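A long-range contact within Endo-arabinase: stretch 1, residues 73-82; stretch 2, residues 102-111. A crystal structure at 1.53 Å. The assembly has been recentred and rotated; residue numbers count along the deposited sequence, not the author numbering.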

# COMPACT_ATOMS: atom_id res chain seq x y z
N ASP A 73 6.73 19.48 -14.79
CA ASP A 73 5.61 19.09 -15.64
C ASP A 73 4.88 17.82 -15.19
O ASP A 73 3.90 17.41 -15.82
CB ASP A 73 6.04 18.97 -17.11
CG ASP A 73 7.08 17.89 -17.34
OD1 ASP A 73 7.53 17.24 -16.37
OD2 ASP A 73 7.46 17.69 -18.52
N PHE A 74 5.32 17.22 -14.09
CA PHE A 74 4.60 16.08 -13.54
C PHE A 74 3.22 16.51 -13.06
O PHE A 74 3.06 17.58 -12.46
CB PHE A 74 5.37 15.47 -12.38
CG PHE A 74 4.77 14.20 -11.84
CD1 PHE A 74 4.62 13.08 -12.64
CD2 PHE A 74 4.37 14.13 -10.51
CE1 PHE A 74 4.07 11.90 -12.13
CE2 PHE A 74 3.82 12.96 -9.99
CZ PHE A 74 3.67 11.84 -10.80
N TRP A 75 2.22 15.67 -13.31
CA TRP A 75 0.84 16.04 -13.05
C TRP A 75 0.54 16.29 -11.58
O TRP A 75 -0.33 17.10 -11.26
CB TRP A 75 -0.11 14.96 -13.56
CG TRP A 75 -0.17 13.73 -12.69
CD1 TRP A 75 0.61 12.61 -12.80
CD2 TRP A 75 -1.08 13.48 -11.61
NE1 TRP A 75 0.26 11.69 -11.84
CE2 TRP A 75 -0.77 12.20 -11.10
CE3 TRP A 75 -2.11 14.21 -11.02
CZ2 TRP A 75 -1.47 11.63 -10.02
CZ3 TRP A 75 -2.80 13.65 -9.94
CH2 TRP A 75 -2.48 12.38 -9.46
N GLY A 76 1.23 15.58 -10.70
CA GLY A 76 0.89 15.59 -9.29
C GLY A 76 1.98 16.20 -8.43
O GLY A 76 2.89 15.51 -8.00
N GLN A 77 1.86 17.49 -8.16
CA GLN A 77 2.91 18.18 -7.43
C GLN A 77 2.73 18.11 -5.91
O GLN A 77 3.62 18.51 -5.17
CB GLN A 77 3.04 19.63 -7.89
CG GLN A 77 3.42 19.78 -9.36
CD GLN A 77 4.86 19.38 -9.64
OE1 GLN A 77 5.76 19.64 -8.84
NE2 GLN A 77 5.09 18.73 -10.78
N GLN A 78 1.59 17.60 -5.46
CA GLN A 78 1.30 17.54 -4.02
C GLN A 78 1.19 16.12 -3.50
O GLN A 78 1.00 15.18 -4.28
CB GLN A 78 0.00 18.31 -3.70
CG GLN A 78 0.10 19.80 -3.98
CD GLN A 78 -1.19 20.55 -3.72
OE1 GLN A 78 -1.67 21.29 -4.58
NE2 GLN A 78 -1.73 20.39 -2.52
N ASP A 79 1.34 16.00 -2.18
CA ASP A 79 1.12 14.77 -1.40
C ASP A 79 2.31 13.80 -1.35
O ASP A 79 2.98 13.74 -0.33
CB ASP A 79 -0.18 14.04 -1.79
CG ASP A 79 -1.41 14.94 -1.70
OD1 ASP A 79 -1.41 15.90 -0.91
OD2 ASP A 79 -2.38 14.67 -2.44
N PHE A 80 2.57 13.05 -2.43
CA PHE A 80 3.63 12.02 -2.44
C PHE A 80 3.38 10.96 -1.37
O PHE A 80 4.31 10.49 -0.71
CB PHE A 80 5.03 12.64 -2.24
CG PHE A 80 5.56 13.38 -3.44
CD1 PHE A 80 6.71 12.93 -4.09
CD2 PHE A 80 4.93 14.52 -3.92
CE1 PHE A 80 7.20 13.60 -5.20
CE2 PHE A 80 5.42 15.20 -5.03
CZ PHE A 80 6.56 14.73 -5.67
N TRP A 81 2.12 10.57 -1.20
CA TRP A 81 1.74 9.68 -0.10
C TRP A 81 1.98 8.21 -0.39
O TRP A 81 1.71 7.73 -1.50
CB TRP A 81 0.26 9.84 0.25
CG TRP A 81 -0.11 11.16 0.84
CD1 TRP A 81 0.73 12.14 1.28
CD2 TRP A 81 -1.44 11.63 1.07
NE1 TRP A 81 0.00 13.20 1.77
CE2 TRP A 81 -1.33 12.91 1.64
CE3 TRP A 81 -2.71 11.10 0.83
CZ2 TRP A 81 -2.45 13.67 2.00
CZ3 TRP A 81 -3.82 11.85 1.17
CH2 TRP A 81 -3.69 13.12 1.75
N ALA A 82 2.48 7.52 0.63
CA ALA A 82 2.46 6.06 0.70
C ALA A 82 2.97 5.33 -0.54
O ALA A 82 2.23 4.61 -1.20
CB ALA A 82 1.05 5.58 1.07
N GLY A 102 -6.69 21.63 -9.28
CA GLY A 102 -7.51 21.30 -10.43
C GLY A 102 -7.50 19.85 -10.88
O GLY A 102 -8.07 19.53 -11.93
N VAL A 103 -6.84 18.97 -10.12
CA VAL A 103 -6.87 17.54 -10.41
C VAL A 103 -7.14 16.76 -9.13
O VAL A 103 -6.47 16.96 -8.12
CB VAL A 103 -5.53 17.03 -10.99
CG1 VAL A 103 -5.72 15.65 -11.60
CG2 VAL A 103 -4.98 18.00 -12.02
N LYS A 104 -8.11 15.85 -9.18
CA LYS A 104 -8.41 15.03 -8.00
C LYS A 104 -7.23 14.14 -7.61
O LYS A 104 -6.44 13.71 -8.46
CB LYS A 104 -9.66 14.19 -8.22
CG LYS A 104 -10.95 15.00 -8.19
CD LYS A 104 -12.16 14.13 -7.96
CE LYS A 104 -13.39 15.00 -7.75
NZ LYS A 104 -13.41 16.11 -8.73
N ARG A 105 -7.12 13.88 -6.32
CA ARG A 105 -6.10 12.97 -5.80
C ARG A 105 -6.20 11.62 -6.49
O ARG A 105 -7.30 11.12 -6.75
CB ARG A 105 -6.29 12.81 -4.29
CG ARG A 105 -5.21 11.97 -3.62
CD ARG A 105 -5.23 12.13 -2.11
NE ARG A 105 -4.78 13.46 -1.72
CZ ARG A 105 -5.46 14.29 -0.93
NH1 ARG A 105 -4.96 15.48 -0.64
NH2 ARG A 105 -6.63 13.92 -0.43
N GLY A 106 -5.05 11.04 -6.82
CA GLY A 106 -5.02 9.71 -7.39
C GLY A 106 -3.66 9.07 -7.27
O GLY A 106 -2.68 9.74 -6.95
N THR A 107 -3.59 7.78 -7.55
CA THR A 107 -2.32 7.07 -7.50
C THR A 107 -1.80 6.99 -8.93
O THR A 107 -2.56 6.71 -9.85
CB THR A 107 -2.52 5.65 -6.93
OG1 THR A 107 -3.07 5.76 -5.61
CG2 THR A 107 -1.20 4.88 -6.88
N SER A 108 -0.51 7.27 -9.12
CA SER A 108 0.07 7.07 -10.44
C SER A 108 1.27 6.14 -10.37
O SER A 108 1.78 5.82 -9.28
CB SER A 108 0.39 8.39 -11.16
OG SER A 108 1.56 8.96 -10.67
N ILE A 109 1.68 5.66 -11.54
CA ILE A 109 2.69 4.63 -11.66
C ILE A 109 3.93 5.19 -12.35
O ILE A 109 3.83 5.87 -13.39
CB ILE A 109 2.15 3.41 -12.42
CG1 ILE A 109 0.94 2.83 -11.68
CG2 ILE A 109 3.25 2.36 -12.61
CD1 ILE A 109 0.18 1.73 -12.45
N LEU A 110 5.09 4.93 -11.76
CA LEU A 110 6.36 5.40 -12.29
C LEU A 110 7.27 4.20 -12.42
O LEU A 110 7.07 3.19 -11.75
CB LEU A 110 6.98 6.45 -11.35
CG LEU A 110 6.06 7.66 -11.11
CD1 LEU A 110 5.21 7.49 -9.83
CD2 LEU A 110 6.87 8.91 -11.05
N VAL A 111 8.28 4.29 -13.28
CA VAL A 111 9.07 3.11 -13.62
C VAL A 111 10.58 3.40 -13.57
O VAL A 111 11.02 4.52 -13.85
CB VAL A 111 8.67 2.56 -15.02
CG1 VAL A 111 8.96 3.58 -16.13
CG2 VAL A 111 9.32 1.19 -15.30
O HOH W 1 -2.99 18.12 -1.09

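The two stretches meet through their side chains, and no backbone hydrogen bond joins them. The CA atoms of G76 and V103 lie 8.1 Å apart and those of W81 and T107 8.8 Å, too far for paired strands of one sheet. Along 103-111, S108 and L110 point toward the other stretch while T107 and I109 point away, the alternation expected of an extended strand.

The strongest link is the salt bridge between D79 and R105. R105 NE donates to D79 OD2 at 2.8 Å and nearly straight (167°); R105 NH1 reaches the same oxygen, D79 OD2, at 3.2 Å in a weak, more bent bond. The carboxylate oxygen lies at the edge of the guanidinium, near its plane, where the N-H groups point. Water 1 serves the other oxygen, donating to D79 OD1 at 2.7 Å and weakly accepting from R105 NH1 at 3.3 Å, so it bridges the ion pair a second time. R105 NH2 is satisfied elsewhere in the structure. Arginine suits this place because its flat cation can bond at its edge and still offer a face: W81 CH2 lies over that face, 3.4 Å from R105 CZ.

W75 has the largest area covered by the other stretch, 106 Å². Its indole has one polar hydrogen to place, and W75 NE1 gives it to S108 OG at 3.2 Å, a weak but well-aligned bond (161°). The small serine brings a hydroxyl acceptor to the ring edge without bulk. The rest of the indole packs on the strand, with W75 CZ3 3.9 Å from V103 CG1 and W75 CH2 3.6 Å from G106 O.

The F74 side chain has no polar group to satisfy. F74 CE1 meets L110 CD2 at 4.2 Å, an apolar contact between buried side chains, and F74 CZ approaches S108 OG at 3.6 Å, with the oxygen at the ring edge. Within the first stretch, Q77 NE2 donates to F74 O at 2.9 Å, satisfying that carbonyl in the loop.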